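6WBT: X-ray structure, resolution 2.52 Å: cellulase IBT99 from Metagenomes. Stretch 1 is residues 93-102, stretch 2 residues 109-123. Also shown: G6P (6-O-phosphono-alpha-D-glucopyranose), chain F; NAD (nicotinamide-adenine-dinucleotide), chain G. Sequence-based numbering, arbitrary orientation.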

# COMPACT_ATOMS: atom_id res chain seq x y z
N MSE A 93 20.30 14.65 34.39
CA MSE A 93 20.45 14.83 32.95
C MSE A 93 19.21 15.47 32.34
O MSE A 93 19.27 16.05 31.26
N ARG A 94 18.08 15.34 33.04
CA ARG A 94 16.84 15.94 32.53
C ARG A 94 16.91 17.46 32.56
O ARG A 94 16.50 18.12 31.60
N VAL A 95 17.42 18.04 33.65
CA VAL A 95 17.53 19.49 33.73
C VAL A 95 18.59 20.01 32.77
O VAL A 95 18.52 21.15 32.31
N LYS A 96 19.59 19.18 32.44
CA LYS A 96 20.60 19.61 31.49
C LYS A 96 20.07 19.58 30.06
O LYS A 96 20.47 20.40 29.24
N ASP A 97 19.16 18.65 29.76
CA ASP A 97 18.52 18.65 28.45
C ASP A 97 17.60 19.85 28.28
O ASP A 97 17.58 20.48 27.22
N GLU A 98 16.84 20.18 29.33
CA GLU A 98 15.92 21.31 29.24
C GLU A 98 16.67 22.63 29.17
O GLU A 98 16.24 23.57 28.49
N GLN A 99 17.81 22.73 29.87
CA GLN A 99 18.56 23.98 29.87
C GLN A 99 19.27 24.21 28.54
O GLN A 99 19.37 25.35 28.07
N ILE A 100 19.77 23.15 27.92
CA ILE A 100 20.45 23.29 26.63
C ILE A 100 19.47 23.74 25.55
O ILE A 100 19.80 24.56 24.69
N CYS A 101 18.23 23.23 25.60
CA CYS A 101 17.23 23.63 24.62
C CYS A 101 16.84 25.09 24.79
O CYS A 101 16.80 25.85 23.81
N LEU A 102 16.56 25.51 26.03
CA LEU A 102 16.18 26.90 26.27
C LEU A 102 17.34 27.85 25.97
O LEU A 102 17.11 29.02 25.64
N GLN A 109 11.56 20.09 26.83
CA GLN A 109 10.60 19.22 27.50
C GLN A 109 11.24 17.86 27.77
O GLN A 109 12.27 17.51 27.19
N GLU A 110 10.60 17.11 28.66
CA GLU A 110 11.12 15.79 29.04
C GLU A 110 11.13 14.85 27.84
O GLU A 110 12.14 14.18 27.58
N THR A 111 10.02 14.77 27.11
CA THR A 111 9.87 13.80 26.04
C THR A 111 9.57 14.41 24.68
O THR A 111 9.42 13.67 23.71
N CYS A 112 9.48 15.74 24.59
CA CYS A 112 9.16 16.41 23.33
C CYS A 112 10.27 17.39 22.97
O CYS A 112 10.84 18.05 23.85
N GLY A 113 10.56 17.49 21.68
CA GLY A 113 11.60 18.38 21.21
C GLY A 113 12.98 17.75 21.28
O GLY A 113 13.14 16.52 21.30
N ALA A 114 13.99 18.62 21.31
CA ALA A 114 15.37 18.14 21.40
C ALA A 114 15.66 17.47 22.74
O ALA A 114 16.48 16.55 22.80
N GLY A 115 14.99 17.90 23.81
CA GLY A 115 15.19 17.27 25.10
C GLY A 115 14.67 15.85 25.15
O GLY A 115 15.24 15.01 25.84
N GLY A 116 13.59 15.58 24.43
CA GLY A 116 13.03 14.24 24.38
C GLY A 116 13.84 13.30 23.51
O GLY A 116 14.01 12.13 23.85
N MSE A 117 14.32 13.80 22.37
CA MSE A 117 15.17 13.02 21.49
C MSE A 117 16.49 12.68 22.17
O MSE A 117 17.02 11.58 22.00
N THR A 118 17.01 13.63 22.95
CA THR A 118 18.22 13.38 23.72
C THR A 118 17.96 12.35 24.81
O THR A 118 18.75 11.42 25.00
N TYR A 119 16.85 12.50 25.53
CA TYR A 119 16.46 11.50 26.52
C TYR A 119 16.19 10.15 25.87
O TYR A 119 16.44 9.10 26.48
N GLY A 120 15.71 10.15 24.62
CA GLY A 120 15.43 8.89 23.95
C GLY A 120 16.67 8.08 23.65
O GLY A 120 16.69 6.86 23.86
N MSE A 121 17.72 8.73 23.15
CA MSE A 121 18.94 8.03 22.77
C MSE A 121 19.69 7.49 23.98
O MSE A 121 20.47 6.55 23.86
N ARG A 122 19.45 8.08 25.15
CA ARG A 122 20.00 7.54 26.38
C ARG A 122 19.30 6.25 26.80
O ARG A 122 19.90 5.44 27.52
N THR A 123 18.06 6.05 26.37
CA THR A 123 17.24 4.95 26.85
C THR A 123 17.18 3.76 25.89
O THR A 123 16.76 2.68 26.29

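A helix packs against a second helix, running in roughly the opposite direction (143° between axes, 8.9 Å at closest approach), and the loop before it, in a small, largely polar contact centred on a buried Asp 97–Arg 122 salt bridge and flanked by a glycine-lined close approach and a charged, ligand-binding end. Asp 97 (chi1 m) points toward the second stretch and fits as a knob among Gly 115, Thr 118, Tyr 119 and Arg 122; Asp 97 CA lies 4.9 Å from Gly 115 CA. Arg 122 also points inward (m, t, m for chi1 to chi3) and brings its guanidinium edge to the carboxylate: NH2 donates to Asp 97 OD2 at 2.7 Å, and NH1 to the same OD2 at 2.8 Å and weakly to Asp 97 OD1 at 3.2 Å. Selenomethionine Met 93, m at all three chi angles, lays its CB over one face of this guanidinium, and its CE lies 3.6 Å from Arg 122 NH1. Thr 118 (m) adds a methyl, CG2 being 3.7 Å from Asp 97 OD2, while its OG1 donates to Ala 114 O at 2.7 Å. One turn beyond Asp 97, Cys 101 (m) rests its SG 3.6 Å from Ala 114 CB and 3.4 Å from Gly 115 N. On the loop side, the fully extended Arg 94 places NH1 3.3 Å from Glu 110 OE2; this oxygen sits over the guanidinium face, so the salt bridge is purely electrostatic. Arg 94 NH1 instead donates to G6P O2P at 2.9 Å, and Glu 110 OE1 accepts from G6P O4 at 2.8 Å. NAD joins through O2D, 3.2 Å from Glu 110 OE2, and O3D, which accepts from Tyr 119 OH at 2.6 Å. Water 1 bridges the stretches, donating to Glu 98 OE2 at 2.7 Å and accepting weakly from Glu 110 N at 2.6 Å.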

# COMPACT_ATOMS: atom_id res chain seq x y z
CB MSE A 93 20.75 13.50 32.27
CG MSE A 93 22.18 13.02 32.45
SE MSE A 93 23.48 14.35 31.85
CE MSE A 93 22.80 14.64 30.05
CB ARG A 94 15.64 15.45 33.34
CG ARG A 94 14.33 16.08 32.92
CD ARG A 94 13.16 15.54 33.71
NE ARG A 94 11.91 16.18 33.32
CZ ARG A 94 10.71 15.86 33.80
NH1 ARG A 94 10.60 14.89 34.70
NH2 ARG A 94 9.64 16.51 33.39
CB VAL A 95 17.80 19.94 35.18
CG1 VAL A 95 16.81 19.29 36.13
CG2 VAL A 95 19.23 19.61 35.59
CB LYS A 96 21.85 18.73 31.61
CG LYS A 96 23.06 19.28 30.89
CD LYS A 96 23.37 20.70 31.35
CE LYS A 96 24.51 21.31 30.55
NZ LYS A 96 24.76 22.72 30.95
CB ASP A 97 17.74 17.35 28.25
CG ASP A 97 18.62 16.12 28.29
OD1 ASP A 97 19.86 16.28 28.37
OD2 ASP A 97 18.08 15.00 28.25
CB GLU A 98 14.96 21.30 30.44
CG GLU A 98 14.00 20.12 30.44
CD GLU A 98 13.27 19.97 31.76
OE1 GLU A 98 13.91 20.19 32.82
OE2 GLU A 98 12.07 19.63 31.75
CB GLN A 99 19.57 23.99 31.02
CG GLN A 99 18.97 24.34 32.37
CD GLN A 99 20.02 24.45 33.46
OE1 GLN A 99 19.93 25.31 34.34
NE2 GLN A 99 21.01 23.57 33.42
CB ILE A 100 21.16 21.98 26.25
CG1 ILE A 100 22.40 21.77 27.12
CG2 ILE A 100 21.53 21.96 24.78
CD1 ILE A 100 23.18 20.53 26.79
CB CYS A 101 16.00 22.73 24.74
SG CYS A 101 16.29 20.99 24.35
CB LEU A 102 15.71 27.08 27.71
CG LEU A 102 14.47 26.28 28.11
CD1 LEU A 102 14.09 26.56 29.55
CD2 LEU A 102 13.31 26.57 27.18
CB GLN A 109 9.33 19.07 26.66
CG GLN A 109 8.04 18.95 27.48
CD GLN A 109 7.73 17.52 27.89
OE1 GLN A 109 8.14 16.57 27.22
NE2 GLN A 109 7.01 17.37 28.99
CB GLU A 110 10.27 15.21 30.17
CG GLU A 110 10.72 13.83 30.64
CD GLU A 110 9.63 13.09 31.38
OE1 GLU A 110 8.48 13.05 30.88
OE2 GLU A 110 9.91 12.54 32.47
CB THR A 111 8.75 12.80 26.39
OG1 THR A 111 7.51 13.50 26.54
CG2 THR A 111 9.08 12.08 27.69
CB CYS A 112 7.82 17.14 23.42
SG CYS A 112 6.40 16.05 23.65
CB ALA A 114 16.34 19.30 21.17
CB MSE A 117 15.43 13.78 20.18
CG MSE A 117 14.20 13.95 19.31
SE MSE A 117 14.61 14.73 17.58
CE MSE A 117 15.17 16.51 18.16
CB THR A 118 18.73 14.68 24.33
OG1 THR A 118 18.99 15.63 23.28
CG2 THR A 118 20.01 14.44 25.11
CB TYR A 119 15.22 11.99 27.27
CG TYR A 119 14.75 11.10 28.40
CD1 TYR A 119 15.65 10.32 29.12
CD2 TYR A 119 13.41 11.04 28.75
CE1 TYR A 119 15.22 9.50 30.16
CE2 TYR A 119 12.97 10.23 29.78
CZ TYR A 119 13.88 9.47 30.48
OH TYR A 119 13.44 8.66 31.50
CB MSE A 121 19.85 8.95 21.95
CG MSE A 121 19.33 9.28 20.57
SE MSE A 121 20.76 9.63 19.29
CE MSE A 121 21.65 7.90 19.38
CB ARG A 122 19.91 8.56 27.52
CG ARG A 122 20.88 9.72 27.42
CD ARG A 122 20.99 10.43 28.76
NE ARG A 122 19.71 10.97 29.21
CZ ARG A 122 19.30 12.20 28.97
NH1 ARG A 122 20.06 13.04 28.28
NH2 ARG A 122 18.11 12.61 29.41
CB THR A 123 15.81 5.44 27.12
OG1 THR A 123 15.86 6.77 27.67
CG2 THR A 123 15.09 4.53 28.11
C1 G6P F . 2.43 12.25 32.41
C2 G6P F . 3.24 12.00 31.15
C3 G6P F . 4.70 11.72 31.47
C4 G6P F . 5.25 12.80 32.39
C5 G6P F . 4.36 12.93 33.61
C6 G6P F . 4.87 13.97 34.61
O1 G6P F . 2.37 11.05 33.19
O2 G6P F . 2.69 10.88 30.44
O3 G6P F . 5.46 11.67 30.26
O4 G6P F . 6.58 12.46 32.80
O5 G6P F . 3.04 13.29 33.19
O6 G6P F . 6.15 14.47 34.22
P G6P F . 7.04 15.30 35.27
O1P G6P F . 7.64 16.41 34.44
O2P G6P F . 8.02 14.30 35.81
O3P G6P F . 6.03 15.78 36.29
PA NAD G . 13.78 9.00 38.87
O1A NAD G . 14.95 9.66 38.23
O2A NAD G . 13.25 9.56 40.14
O5B NAD G . 14.11 7.44 39.07
C5B NAD G . 14.53 6.64 37.92
C4B NAD G . 15.27 5.42 38.41
O4B NAD G . 15.74 4.65 37.27
C3B NAD G . 16.51 5.69 39.27
O3B NAD G . 16.47 4.88 40.44
C2B NAD G . 17.66 5.24 38.36
O2B NAD G . 18.84 4.87 39.05
C1B NAD G . 16.99 4.10 37.62
N9A NAD G . 17.68 3.68 36.41
C8A NAD G . 18.36 4.48 35.52
N7A NAD G . 18.90 3.83 34.52
C5A NAD G . 18.57 2.50 34.77
C6A NAD G . 18.86 1.31 34.07
N6A NAD G . 19.57 1.27 32.94
N1A NAD G . 18.38 0.16 34.59
C2A NAD G . 17.67 0.21 35.72
N3A NAD G . 17.34 1.26 36.46
C4A NAD G . 17.82 2.40 35.93
O3 NAD G . 12.58 8.94 37.80
PN NAD G . 11.00 9.22 37.93
O1N NAD G . 10.46 8.42 39.06
O2N NAD G . 10.78 10.70 37.93
O5D NAD G . 10.49 8.61 36.54
C5D NAD G . 10.85 7.24 36.23
C4D NAD G . 10.51 6.95 34.79
O4D NAD G . 9.07 6.89 34.65
C3D NAD G . 10.97 8.00 33.77
O3D NAD G . 11.54 7.35 32.65
C2D NAD G . 9.64 8.67 33.41
O2D NAD G . 9.65 9.39 32.19
C1D NAD G . 8.72 7.45 33.40
N1N NAD G . 7.28 7.83 33.42
C2N NAD G . 6.52 7.69 32.29
C3N NAD G . 5.18 8.06 32.28
C7N NAD G . 4.39 7.82 31.02
O7N NAD G . 3.52 8.62 30.70
N7N NAD G . 4.66 6.73 30.32
C4N NAD G . 4.63 8.60 33.44
C5N NAD G . 5.39 8.70 34.58
C6N NAD G . 6.71 8.31 34.55
O HOH W 1 9.80 18.50 30.69